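PDB 1GYO: cytochrome C3, A dimeric class III c-type cytochrome from Desulfovibrio gigas, which probably transfers electrons, carrying four covalently attached hemes c in each subunit of its disulfide-linked dimer. Local coordinates for residues 27-30 and 31-34. Sequence-based numbering, arbitrary orientation.
Sequences SHAK and HRNV. With HEC (heme c), chain E.
The His31 ring meets Ser27 O at its edge: ND1 gives a nearly straight bond to that carbonyl (2.9 Å, N-H...O 165°), which lies almost in the ring plane. The other ring nitrogen, NE2, binds the heme iron at 2.0 Å, with His84 as the second axial ligand. The Arg32 guanidinium, by contrast, has Ala29 O over one face and its two terminal nitrogens near Ala29 CB; in this conformer, one of two and of doubtful geometry, NH1 bonds Asp44 O of the second subunit. Ser27 O also takes the backbone N of His31 (3.3 Å), the two donors arriving from opposite faces of its plane. Ser27 OG, turned anti to N (chi1 171°), accepts from Lys30 N in an ST motif, and Arg32 N bonds Ala29 O within a type I turn. Lys30 CG runs alongside a propionate of the same heme that His31 ligates, 3.5 Å from O2A. His28, its ND1 bound to Pro4 O, ligates another heme iron with His40. This short turn after strand 24-27 thus supplies axial ligands to two hemes; the bond from ND1 to Ser27 O, together with the iron bond, helps to fix the rotation of the His31 ring and probably makes NE2 a more electron-rich ligand.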
loop_
_atom_site.group_PDB
_atom_site.type_symbol
_atom_site.label_atom_id
_atom_site.label_comp_id
_atom_site.label_asym_id
_atom_site.label_seq_id
_atom_site.Cartn_x
_atom_site.Cartn_y
_atom_site.Cartn_z
ATOM N N SER A 27 -13.777 -2.970 -5.049
ATOM C CA SER A 27 -13.553 -1.783 -4.220
ATOM C C SER A 27 -12.294 -1.921 -3.416
ATOM O O SER A 27 -12.159 -2.807 -2.565
ATOM C CB SER A 27 -14.742 -1.621 -3.284
ATOM O OG SER A 27 -14.398 -0.570 -2.344
ATOM N N HIS A 28 -11.329 -1.021 -3.642
ATOM C CA HIS A 28 -10.175 -0.972 -2.720
ATOM C C HIS A 28 -10.622 -0.557 -1.327
ATOM O O HIS A 28 -10.062 -1.006 -0.344
ATOM C CB HIS A 28 -9.080 -0.026 -3.199
ATOM C CG HIS A 28 -8.128 -0.585 -4.224
ATOM N ND1 HIS A 28 -8.206 -0.258 -5.549
ATOM C CD2 HIS A 28 -7.066 -1.413 -4.131
ATOM C CE1 HIS A 28 -7.183 -0.880 -6.203
ATOM N NE2 HIS A 28 -6.488 -1.586 -5.363
ATOM N N ALA A 29 -11.647 0.301 -1.226
ATOM C CA ALA A 29 -12.132 0.727 0.090
ATOM C C ALA A 29 -12.612 -0.454 0.918
ATOM O O ALA A 29 -12.247 -0.599 2.090
ATOM C CB ALA A 29 -13.264 1.763 -0.089
ATOM N N LYS A 30 -13.402 -1.328 0.291
ATOM C CA LYS A 30 -13.937 -2.468 1.011
ATOM C C LYS A 30 -12.862 -3.461 1.416
ATOM O O LYS A 30 -13.009 -4.178 2.407
ATOM C CB LYS A 30 -15.010 -3.201 0.179
ATOM C CG LYS A 30 -16.290 -2.427 0.027
ATOM C CD LYS A 30 -17.017 -2.297 1.374
ATOM C CE LYS A 30 -18.368 -1.632 1.257
ATOM N NZ LYS A 30 -19.228 -1.879 2.483
ATOM N N HIS A 31 -11.763 -3.484 0.633
ATOM C CA HIS A 31 -10.621 -4.330 0.913
ATOM C C HIS A 31 -9.520 -3.638 1.704
ATOM O O HIS A 31 -8.370 -4.106 1.728
ATOM C CB HIS A 31 -10.038 -4.924 -0.355
ATOM C CG HIS A 31 -10.982 -5.918 -0.989
ATOM N ND1 HIS A 31 -11.867 -5.609 -1.951
ATOM C CD2 HIS A 31 -11.101 -7.258 -0.834
ATOM C CE1 HIS A 31 -12.519 -6.705 -2.336
ATOM N NE2 HIS A 31 -12.093 -7.752 -1.659
ATOM N N ARG A 32 -9.840 -2.573 2.433
ATOM C CA ARG A 32 -8.805 -1.809 3.139
ATOM C C ARG A 32 -8.091 -2.574 4.236
ATOM O O ARG A 32 -6.980 -2.179 4.601
ATOM C CB ARG A 32 -9.409 -0.503 3.691
ATOM C CG ARG A 32 -10.600 -0.505 4.605
ATOM C CD ARG A 32 -10.862 0.919 5.145
ATOM N NE ARG A 32 -11.899 1.628 4.437
ATOM C CZ ARG A 32 -12.596 2.456 3.715
ATOM N NH1 ARG A 32 -12.036 3.443 3.001
ATOM N NH2 ARG A 32 -13.947 2.407 3.587
ATOM N N ASN A 33 -8.654 -3.655 4.741
ATOM C CA ASN A 33 -7.988 -4.459 5.772
ATOM C C ASN A 33 -7.205 -5.631 5.176
ATOM O O ASN A 33 -6.690 -6.456 5.914
ATOM C CB ASN A 33 -8.975 -4.994 6.795
ATOM C CG ASN A 33 -9.750 -3.902 7.492
ATOM O OD1 ASN A 33 -9.175 -2.881 7.882
ATOM N ND2 ASN A 33 -11.072 -4.071 7.642
ATOM N N VAL A 34 -7.086 -5.692 3.863
ATOM C CA VAL A 34 -6.354 -6.742 3.175
ATOM C C VAL A 34 -5.052 -6.097 2.679
ATOM O O VAL A 34 -5.100 -5.056 2.022
ATOM C CB VAL A 34 -7.159 -7.306 2.008
ATOM C CG1 VAL A 34 -6.356 -8.351 1.233
ATOM C CG2 VAL A 34 -8.523 -7.847 2.494
HETATM FE FE HEC E . -12.754 -9.611 -1.786
HETATM C CHA HEC E . -15.201 -8.429 0.233
HETATM C CHB HEC E . -14.652 -8.842 -4.514
HETATM C CHC HEC E . -10.201 -10.387 -3.788
HETATM C CHD HEC E . -10.936 -10.503 0.904
HETATM N NA HEC E . -14.603 -8.881 -2.081
HETATM C C1A HEC E . -15.489 -8.432 -1.118
HETATM C C2A HEC E . -16.730 -8.009 -1.721
HETATM C C3A HEC E . -16.594 -8.177 -3.060
HETATM C C4A HEC E . -15.261 -8.663 -3.285
HETATM C CMA HEC E . -17.606 -7.888 -4.140
HETATM C CAA HEC E . -17.901 -7.448 -0.968
HETATM C CBA HEC E . -17.807 -5.935 -0.799
HETATM C CGA HEC E . -18.108 -5.153 -2.061
HETATM O O1A HEC E . -19.274 -5.118 -2.471
HETATM O O2A HEC E . -17.160 -4.589 -2.644
HETATM N NB HEC E . -12.468 -9.573 -3.759
HETATM C C1B HEC E . -13.354 -9.222 -4.762
HETATM C C2B HEC E . -12.734 -9.330 -6.060
HETATM C C3B HEC E . -11.460 -9.747 -5.856
HETATM C C4B HEC E . -11.302 -9.916 -4.428
HETATM C CMB HEC E . -13.409 -8.996 -7.360
HETATM C CAB HEC E . -10.383 -10.057 -6.861
HETATM C CBB HEC E . -10.033 -8.951 -7.823
HETATM N NC HEC E . -10.947 -10.346 -1.499
HETATM C C1C HEC E . -10.011 -10.665 -2.467
HETATM C C2C HEC E . -8.868 -11.336 -1.897
HETATM C C3C HEC E . -9.081 -11.394 -0.563
HETATM C C4C HEC E . -10.360 -10.744 -0.313
HETATM C CMC HEC E . -7.726 -11.883 -2.718
HETATM C CAC HEC E . -8.276 -12.054 0.513
HETATM C CBC HEC E . -6.782 -12.102 0.375
HETATM N ND HEC E . -13.037 -9.533 0.176
HETATM C C1D HEC E . -12.141 -9.877 1.164
HETATM C C2D HEC E . -12.613 -9.486 2.467
HETATM C C3D HEC E . -13.829 -8.922 2.281
HETATM C C4D HEC E . -14.093 -8.932 0.866
HETATM C CMD HEC E . -11.849 -9.690 3.753
HETATM C CAD HEC E . -14.785 -8.402 3.325
HETATM C CBD HEC E . -14.627 -6.919 3.566
HETATM C CGD HEC E . -15.475 -6.460 4.760
HETATM O O1D HEC E . -16.669 -6.233 4.559
HETATM O O2D HEC E . -14.927 -6.401 5.869
HETATM O O HOH W 1 -11.041 -5.139 4.105
#